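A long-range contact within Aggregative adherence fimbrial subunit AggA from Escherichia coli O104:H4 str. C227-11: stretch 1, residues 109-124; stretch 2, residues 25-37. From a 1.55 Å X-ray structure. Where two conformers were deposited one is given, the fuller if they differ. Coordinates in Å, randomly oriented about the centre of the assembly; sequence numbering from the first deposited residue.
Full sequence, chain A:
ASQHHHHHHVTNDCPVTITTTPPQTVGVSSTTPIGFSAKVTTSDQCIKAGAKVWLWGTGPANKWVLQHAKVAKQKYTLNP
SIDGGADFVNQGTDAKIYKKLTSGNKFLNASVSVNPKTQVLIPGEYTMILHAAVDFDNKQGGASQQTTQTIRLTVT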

ATOM      1  N   ASN A 109      -2.892  -2.514   7.365  1.00  9.00           N
ATOM      2  CA  ASN A 109      -3.652  -3.076   6.252  1.00 10.24           C
ATOM      3  C   ASN A 109      -4.389  -1.952   5.538  1.00  9.73           C
ATOM      4  O   ASN A 109      -4.936  -1.030   6.169  1.00 11.01           O
ATOM      5  CB  ASN A 109      -4.654  -4.148   6.740  1.00 11.88           C
ATOM      6  CG  ASN A 109      -4.014  -5.518   6.961  1.00 12.86           C
ATOM      7  OD1 ASN A 109      -3.720  -6.218   6.000  1.00 18.26           O
ATOM      8  ND2 ASN A 109      -3.813  -5.910   8.226  1.00 14.27           N
ATOM      9  N   ALA A 110      -4.374  -2.017   4.215  1.00 10.68           N
ATOM     10  CA  ALA A 110      -5.081  -1.065   3.367  1.00  9.60           C
ATOM     11  C   ALA A 110      -5.576  -1.758   2.115  1.00 10.66           C
ATOM     12  O   ALA A 110      -4.995  -2.753   1.647  1.00 10.46           O
ATOM     13  CB  ALA A 110      -4.199   0.104   2.987  1.00 10.07           C
ATOM     14  N   SER A 111      -6.653  -1.209   1.576  1.00 11.98           N
ATOM     15  CA  SER A 111      -7.242  -1.729   0.350  1.00 12.97           C
ATOM     16  C   SER A 111      -7.833  -0.653  -0.565  1.00 13.48           C
ATOM     17  O   SER A 111      -8.105   0.474  -0.152  1.00 14.12           O
ATOM     18  CB  SER A 111      -8.313  -2.750   0.694  1.00 13.78           C
ATOM     19  OG  SER A 111      -9.434  -2.129   1.284  1.00 16.48           O
ATOM     20  N   VAL A 112      -7.960  -1.011  -1.840  1.00 16.00           N
ATOM     21  CA  VAL A 112      -8.701  -0.211  -2.806  1.00 15.99           C
ATOM     22  C   VAL A 112      -9.626  -1.144  -3.553  1.00 18.58           C
ATOM     23  O   VAL A 112      -9.522  -2.374  -3.437  1.00 15.47           O
ATOM     24  CB  VAL A 112      -7.789   0.546  -3.803  1.00 16.88           C
ATOM     25  CG1 VAL A 112      -6.984   1.626  -3.093  1.00 17.79           C
ATOM     26  CG2 VAL A 112      -6.884  -0.404  -4.600  1.00 17.59           C
ATOM     27  N   SER A 113     -10.529  -0.559  -4.326  1.00 21.81           N
ATOM     28  CA  SER A 113     -11.461  -1.341  -5.121  1.00 22.08           C
ATOM     29  C   SER A 113     -11.718  -0.666  -6.455  1.00 24.56           C
ATOM     30  O   SER A 113     -11.788   0.570  -6.538  1.00 24.02           O
ATOM     31  CB  SER A 113     -12.776  -1.517  -4.364  1.00 24.61           C
ATOM     32  OG  SER A 113     -13.651  -2.375  -5.082  1.00 32.93           O
ATOM     33  N   VAL A 114     -11.814  -1.479  -7.499  1.00 27.20           N
ATOM     34  CA  VAL A 114     -12.279  -1.007  -8.792  1.00 26.39           C
ATOM     35  C   VAL A 114     -13.713  -1.501  -8.961  1.00 27.78           C
ATOM     36  O   VAL A 114     -13.983  -2.699  -8.855  1.00 31.27           O
ATOM     37  CB  VAL A 114     -11.395  -1.491  -9.965  1.00 29.63           C
ATOM     38  CG1 VAL A 114     -12.074  -1.190 -11.303  1.00 30.67           C
ATOM     39  CG2 VAL A 114     -10.027  -0.831  -9.914  1.00 32.36           C
ATOM     40  N   ASN A 115     -14.618  -0.554  -9.199  1.00 30.87           N
ATOM     41  CA  ASN A 115     -16.021  -0.842  -9.490  1.00 35.32           C
ATOM     42  C   ASN A 115     -16.222  -0.734 -10.998  1.00 34.58           C
ATOM     43  O   ASN A 115     -16.228   0.378 -11.545  1.00 33.66           O
ATOM     44  CB  ASN A 115     -16.923   0.166  -8.764  1.00 40.14           C
ATOM     45  CG  ASN A 115     -18.405  -0.158  -8.878  1.00 42.18           C
ATOM     46  OD1 ASN A 115     -18.815  -1.181  -9.448  1.00 40.63           O
ATOM     47  ND2 ASN A 115     -19.225   0.726  -8.320  1.00 42.34           N
ATOM     48  N   PRO A 116     -16.363  -1.881 -11.683  1.00 35.64           N
ATOM     49  CA  PRO A 116     -16.548  -1.814 -13.140  1.00 42.72           C
ATOM     50  C   PRO A 116     -17.777  -1.010 -13.565  1.00 43.38           C
ATOM     51  O   PRO A 116     -17.809  -0.504 -14.659  1.00 50.26           O
ATOM     52  CB  PRO A 116     -16.701  -3.283 -13.552  1.00 44.53           C
ATOM     53  CG  PRO A 116     -16.102  -4.069 -12.438  1.00 41.74           C
ATOM     54  CD  PRO A 116     -16.371  -3.273 -11.197  1.00 39.76           C
ATOM     55  N   LYS A 117     -18.769  -0.892 -12.689  1.00 50.00           N
ATOM     56  CA  LYS A 117     -20.003  -0.175 -13.003  1.00 52.17           C
ATOM     57  C   LYS A 117     -19.800   1.338 -13.174  1.00 57.54           C
ATOM     58  O   LYS A 117     -20.496   1.972 -13.972  1.00 60.51           O
ATOM     59  CB  LYS A 117     -21.050  -0.454 -11.922  1.00 48.38           C
ATOM     60  CG  LYS A 117     -21.417  -1.925 -11.796  1.00 47.37           C
ATOM     61  CD  LYS A 117     -22.514  -2.145 -10.767  1.00 51.55           C
ATOM     62  CE  LYS A 117     -23.022  -3.579 -10.796  1.00 55.86           C
ATOM     63  NZ  LYS A 117     -24.277  -3.747 -10.009  1.00 61.13           N
ATOM     64  N   THR A 118     -18.855   1.910 -12.432  1.00 52.87           N
ATOM     65  CA  THR A 118     -18.543   3.338 -12.540  1.00 48.33           C
ATOM     66  C   THR A 118     -17.183   3.618 -13.189  1.00 49.84           C
ATOM     67  O   THR A 118     -16.883   4.765 -13.531  1.00 53.85           O
ATOM     68  CB  THR A 118     -18.581   4.011 -11.158  1.00 50.38           C
ATOM     69  OG1 THR A 118     -17.661   3.353 -10.279  1.00 53.06           O
ATOM     70  CG2 THR A 118     -19.992   3.942 -10.566  1.00 51.79           C
ATOM     71  N   GLN A 119     -16.370   2.576 -13.354  1.00 50.27           N
ATOM     72  CA  GLN A 119     -15.019   2.703 -13.900  1.00 44.87           C
ATOM     73  C   GLN A 119     -14.842   1.628 -14.956  1.00 43.63           C
ATOM     74  O   GLN A 119     -14.651   0.464 -14.625  1.00 45.56           O
ATOM     75  CB  GLN A 119     -13.977   2.530 -12.785  1.00 46.98           C
ATOM     76  CG  GLN A 119     -14.018   3.630 -11.721  1.00 45.61           C
ATOM     77  CD  GLN A 119     -13.456   3.192 -10.375  1.00 45.89           C
ATOM     78  OE1 GLN A 119     -13.806   2.127  -9.855  1.00 39.88           O
ATOM     79  NE2 GLN A 119     -12.592   4.023  -9.794  1.00 46.93           N
ATOM     80  N   VAL A 120     -14.922   2.022 -16.225  1.00 43.41           N
ATOM     81  CA  VAL A 120     -14.964   1.058 -17.330  1.00 44.82           C
ATOM     82  C   VAL A 120     -13.705   0.189 -17.452  1.00 39.80           C
ATOM     83  O   VAL A 120     -12.569   0.668 -17.355  1.00 42.81           O
ATOM     84  CB  VAL A 120     -15.277   1.740 -18.686  1.00 42.96           C
ATOM     85  CG1 VAL A 120     -14.128   2.634 -19.144  1.00 45.78           C
ATOM     86  CG2 VAL A 120     -15.604   0.700 -19.749  1.00 45.98           C
ATOM     87  N   LEU A 121     -13.952  -1.093 -17.708  1.00 48.32           N
ATOM     88  CA  LEU A 121     -12.930  -2.128 -17.758  1.00 50.50           C
ATOM     89  C   LEU A 121     -12.457  -2.326 -19.209  1.00 49.06           C
ATOM     90  O   LEU A 121     -13.246  -2.690 -20.077  1.00 56.57           O
ATOM     91  CB  LEU A 121     -13.533  -3.429 -17.216  1.00 55.02           C
ATOM     92  CG  LEU A 121     -12.769  -4.246 -16.176  1.00 58.88           C
ATOM     93  CD1 LEU A 121     -12.311  -3.395 -14.993  1.00 56.17           C
ATOM     94  CD2 LEU A 121     -13.666  -5.385 -15.705  1.00 61.19           C
ATOM     95  N   ILE A 122     -11.172  -2.069 -19.452  1.00 49.64           N
ATOM     96  CA  ILE A 122     -10.548  -2.247 -20.762  1.00 50.21           C
ATOM     97  C   ILE A 122      -9.647  -3.482 -20.739  1.00 51.46           C
ATOM     98  O   ILE A 122      -8.864  -3.650 -19.798  1.00 55.51           O
ATOM     99  CB  ILE A 122      -9.676  -1.023 -21.118  1.00 58.29           C
ATOM    100  CG1 ILE A 122     -10.425   0.291 -20.831  1.00 59.25           C
ATOM    101  CG2 ILE A 122      -9.203  -1.093 -22.565  1.00 57.81           C
ATOM    102  CD1 ILE A 122     -11.806   0.386 -21.452  1.00 58.80           C
ATOM    103  N   PRO A 123      -9.735  -4.350 -21.769  1.00 51.70           N
ATOM    104  CA  PRO A 123      -8.859  -5.529 -21.775  1.00 47.00           C
ATOM    105  C   PRO A 123      -7.367  -5.173 -21.782  1.00 51.27           C
ATOM    106  O   PRO A 123      -6.988  -4.097 -22.254  1.00 56.80           O
ATOM    107  CB  PRO A 123      -9.257  -6.268 -23.065  1.00 46.88           C
ATOM    108  CG  PRO A 123     -10.619  -5.754 -23.405  1.00 48.22           C
ATOM    109  CD  PRO A 123     -10.612  -4.323 -22.958  1.00 47.36           C
ATOM    110  N   GLY A 124      -6.545  -6.073 -21.243  1.00 49.76           N
ATOM    111  CA  GLY A 124      -5.088  -5.905 -21.209  1.00 40.69           C
ATOM    112  C   GLY A 124      -4.484  -6.144 -19.831  1.00 42.46           C
ATOM    113  O   GLY A 124      -5.137  -6.690 -18.944  1.00 42.15           O
TER
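Stretch 2 25-37: TVGVSSTTPIGFS

The apolar centre of the contact is built from the side chains of Val 112, Val 114, Ile 34 and Phe 36, which lie on one face of a two-stranded antiparallel pairing, extended by Leu 121 from the loop that follows. Ile 34 lies directly across from Val 114, with Val 114 CB 4.4 Å from Ile 34 CB, and Ile 34 CD1 reaches to 4.2 Å from Leu 121 CD1. Phe 36, with chi1 near -52°, directs its ring so that Val 114 CG2 meets the ring edge, 4.0 Å from Phe 36 CE2, while Val 112 CG2 packs 4.0 Å from Phe 36 CB. Leu 121, whose chi1 of -132° falls between the usual wells, points toward stretch 2 and is the residue most covered by it. Its CD2 lies 3.9 Å from Val 26 CG1, at the end of the first strand of stretch 2, and 3.5 Å from Gly 27 O.

This packing rests on a regular backbone ladder. Residues 34-37 are extended and run against strand 109-114, with 154° between the two N-to-C directions and a closest axis approach of 4.7 Å. Val 114 and Ile 34 form a hydrogen-bonded pair: Ile 34 N donates to Val 114 O and Val 114 N to Ile 34 O, each at 3.0 Å. Two residues along each strand, Phe 36 N donates to Val 112 O at 3.1 Å and Val 112 N to Phe 36 O at 2.9 Å. Between and beyond these lie the non-hydrogen-bonded pairs, Ser 113 with Gly 35 (CA to CA 4.6 Å) and Ser 111 with Ser 37 (CA to CA 4.1 Å).

Before the strand, stretch 2 bends through a type I turn from Gly 27 to Ser 30, closed by Ser 30 N donating to Gly 27 O at 3.1 Å. Val 28, within this turn, sets its CG2 only 3.0 Å from Leu 121 O and 3.9 Å from Pro 123 CD. The chain then passes Pro 116, whose CB is 3.3 Å from Ser 30 O and whose CD is 3.4 Å from Thr 32 O. Farther out, the aliphatic part of Lys 117 brings CE to 3.8 Å from Thr 31 CB.

The polar edge lies on the other face of the sheet, which carries Ser 111, Ser 113 and Ser 37; these alternate along the strands with the apolar residues that face the other way. Ser 111 CB and Ser 37 CB approach to 3.9 Å, and Ser 113 OG lies 3.9 Å from Pro 33 CB. Gly 35, across from Ser 113, has no side chain and is exposed.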

ATOM      1  N   THR A  25      -7.345 -12.133 -12.480  1.00 26.14           N
ATOM      2  CA  THR A  25      -7.838 -12.083 -13.865  0.50 27.71           C
ATOM      3  C   THR A  25      -9.351 -11.958 -13.836  1.00 27.13           C
ATOM      4  O   THR A  25     -10.018 -12.646 -13.063  1.00 30.97           O
ATOM      5  CB  THR A  25      -7.474 -13.352 -14.656  0.50 30.74           C
ATOM      6  OG1 THR A  25      -7.784 -14.510 -13.874  0.50 30.56           O
ATOM      7  CG2 THR A  25      -5.996 -13.369 -15.011  0.50 30.83           C
ATOM      8  N   VAL A  26      -9.894 -11.083 -14.677  1.00 31.17           N
ATOM      9  CA  VAL A  26     -11.340 -10.884 -14.725  1.00 33.99           C
ATOM     10  C   VAL A  26     -11.777 -10.618 -16.162  1.00 41.07           C
ATOM     11  O   VAL A  26     -10.986 -10.118 -16.966  1.00 36.53           O
ATOM     12  CB  VAL A  26     -11.764  -9.730 -13.795  1.00 37.94           C
ATOM     13  CG1 VAL A  26     -11.470  -8.378 -14.425  1.00 34.24           C
ATOM     14  CG2 VAL A  26     -13.228  -9.854 -13.416  1.00 41.96           C
ATOM     15  N   GLY A  27     -13.023 -10.964 -16.473  1.00 41.24           N
ATOM     16  CA  GLY A  27     -13.597 -10.688 -17.783  1.00 42.03           C
ATOM     17  C   GLY A  27     -14.003  -9.231 -17.909  1.00 44.41           C
ATOM     18  O   GLY A  27     -14.438  -8.610 -16.931  1.00 42.90           O
ATOM     19  N   VAL A  28     -13.885  -8.690 -19.120  1.00 45.21           N
ATOM     20  CA  VAL A  28     -14.221  -7.288 -19.391  1.00 42.45           C
ATOM     21  C   VAL A  28     -15.666  -6.933 -19.000  1.00 41.38           C
ATOM     22  O   VAL A  28     -15.952  -5.783 -18.652  1.00 45.03           O
ATOM     23  CB  VAL A  28     -13.971  -6.940 -20.883  1.00 44.49           C
ATOM     24  CG1 VAL A  28     -15.053  -7.539 -21.780  1.00 42.20           C
ATOM     25  CG2 VAL A  28     -13.849  -5.438 -21.081  1.00 48.09           C
ATOM     26  N   SER A  29     -16.560  -7.921 -19.039  1.00 34.41           N
ATOM     27  CA  SER A  29     -17.987  -7.694 -18.766  1.00 39.25           C
ATOM     28  C   SER A  29     -18.397  -7.993 -17.321  1.00 41.02           C
ATOM     29  O   SER A  29     -19.572  -7.886 -16.978  1.00 41.37           O
ATOM     30  CB  SER A  29     -18.840  -8.547 -19.708  1.00 43.53           C
ATOM     31  OG  SER A  29     -18.861  -9.899 -19.282  1.00 46.29           O
ATOM     32  N   SER A  30     -17.448  -8.389 -16.481  1.00 39.58           N
ATOM     33  CA  SER A  30     -17.750  -8.633 -15.072  1.00 40.72           C
ATOM     34  C   SER A  30     -18.168  -7.328 -14.392  1.00 34.84           C
ATOM     35  O   SER A  30     -17.636  -6.260 -14.700  1.00 38.52           O
ATOM     36  CB  SER A  30     -16.541  -9.235 -14.361  1.00 44.23           C
ATOM     37  OG  SER A  30     -16.890  -9.659 -13.057  1.00 48.51           O
ATOM     38  N   THR A  31     -19.142  -7.418 -13.489  1.00 33.70           N
ATOM     39  CA  THR A  31     -19.631  -6.258 -12.734  1.00 38.52           C
ATOM     40  C   THR A  31     -19.261  -6.322 -11.240  1.00 39.83           C
ATOM     41  O   THR A  31     -19.571  -5.392 -10.481  1.00 39.71           O
ATOM     42  CB  THR A  31     -21.163  -6.138 -12.839  1.00 44.56           C
ATOM     43  OG1 THR A  31     -21.774  -7.303 -12.269  1.00 43.05           O
ATOM     44  CG2 THR A  31     -21.586  -5.993 -14.293  1.00 44.15           C
ATOM     45  N   THR A  32     -18.613  -7.413 -10.829  1.00 40.10           N
ATOM     46  CA  THR A  32     -18.214  -7.608  -9.435  1.00 35.56           C
ATOM     47  C   THR A  32     -17.103  -6.630  -9.079  1.00 33.89           C
ATOM     48  O   THR A  32     -16.217  -6.394  -9.892  1.00 34.72           O
ATOM     49  CB  THR A  32     -17.670  -9.033  -9.195  1.00 36.06           C
ATOM     50  OG1 THR A  32     -18.535  -9.992  -9.807  1.00 46.03           O
ATOM     51  CG2 THR A  32     -17.558  -9.341  -7.699  1.00 34.73           C
ATOM     52  N   PRO A  33     -17.152  -6.048  -7.867  1.00 29.43           N
ATOM     53  CA  PRO A  33     -16.037  -5.260  -7.396  1.00 26.40           C
ATOM     54  C   PRO A  33     -14.742  -6.072  -7.362  1.00 26.34           C
ATOM     55  O   PRO A  33     -14.758  -7.246  -6.988  1.00 26.08           O
ATOM     56  CB  PRO A  33     -16.453  -4.880  -5.977  1.00 26.96           C
ATOM     57  CG  PRO A  33     -17.936  -4.874  -6.007  1.00 30.32           C
ATOM     58  CD  PRO A  33     -18.330  -5.931  -6.991  1.00 29.29           C
ATOM     59  N   ILE A  34     -13.643  -5.438  -7.767  1.00 23.25           N
ATOM     60  CA  ILE A  34     -12.322  -6.063  -7.747  1.00 23.55           C
ATOM     61  C   ILE A  34     -11.547  -5.441  -6.591  1.00 21.80           C
ATOM     62  O   ILE A  34     -11.333  -4.240  -6.567  1.00 23.16           O
ATOM     63  CB  ILE A  34     -11.550  -5.843  -9.069  1.00 22.71           C
ATOM     64  CG1 ILE A  34     -12.378  -6.326 -10.273  1.00 24.07           C
ATOM     65  CG2 ILE A  34     -10.215  -6.584  -9.029  1.00 24.92           C
ATOM     66  CD1 ILE A  34     -11.860  -5.791 -11.595  1.00 29.24           C
ATOM     67  N   GLY A  35     -11.160  -6.266  -5.626  1.00 20.66           N
ATOM     68  CA  GLY A  35     -10.390  -5.795  -4.473  1.00 17.55           C
ATOM     69  C   GLY A  35      -8.905  -6.010  -4.623  1.00 16.21           C
ATOM     70  O   GLY A  35      -8.464  -7.032  -5.166  1.00 18.00           O
ATOM     71  N   PHE A  36      -8.139  -5.048  -4.114  1.00 13.61           N
ATOM     72  CA  PHE A  36      -6.689  -5.137  -4.049  1.00 14.53           C
ATOM     73  C   PHE A  36      -6.286  -4.645  -2.658  1.00 14.34           C
ATOM     74  O   PHE A  36      -6.801  -3.642  -2.184  1.00 15.94           O
ATOM     75  CB  PHE A  36      -6.003  -4.249  -5.089  1.00 14.29           C
ATOM     76  CG  PHE A  36      -6.492  -4.446  -6.504  1.00 15.75           C
ATOM     77  CD1 PHE A  36      -5.958  -5.438  -7.306  1.00 15.61           C
ATOM     78  CD2 PHE A  36      -7.429  -3.597  -7.039  1.00 16.87           C
ATOM     79  CE1 PHE A  36      -6.392  -5.608  -8.610  1.00 19.67           C
ATOM     80  CE2 PHE A  36      -7.873  -3.754  -8.355  1.00 15.53           C
ATOM     81  CZ  PHE A  36      -7.347  -4.766  -9.131  1.00 19.59           C
ATOM     82  N   SER A  37      -5.377  -5.349  -2.008  1.00 12.37           N
ATOM     83  CA  SER A  37      -4.970  -4.949  -0.693  1.00 13.30           C
ATOM     84  C   SER A  37      -3.509  -5.199  -0.471  1.00 10.87           C
ATOM     85  O   SER A  37      -2.870  -5.976  -1.187  1.00 10.53           O
ATOM     86  CB  SER A  37      -5.793  -5.655   0.353  1.00 15.11           C
ATOM     87  OG  SER A  37      -5.612  -7.038   0.306  1.00 13.96           O
TER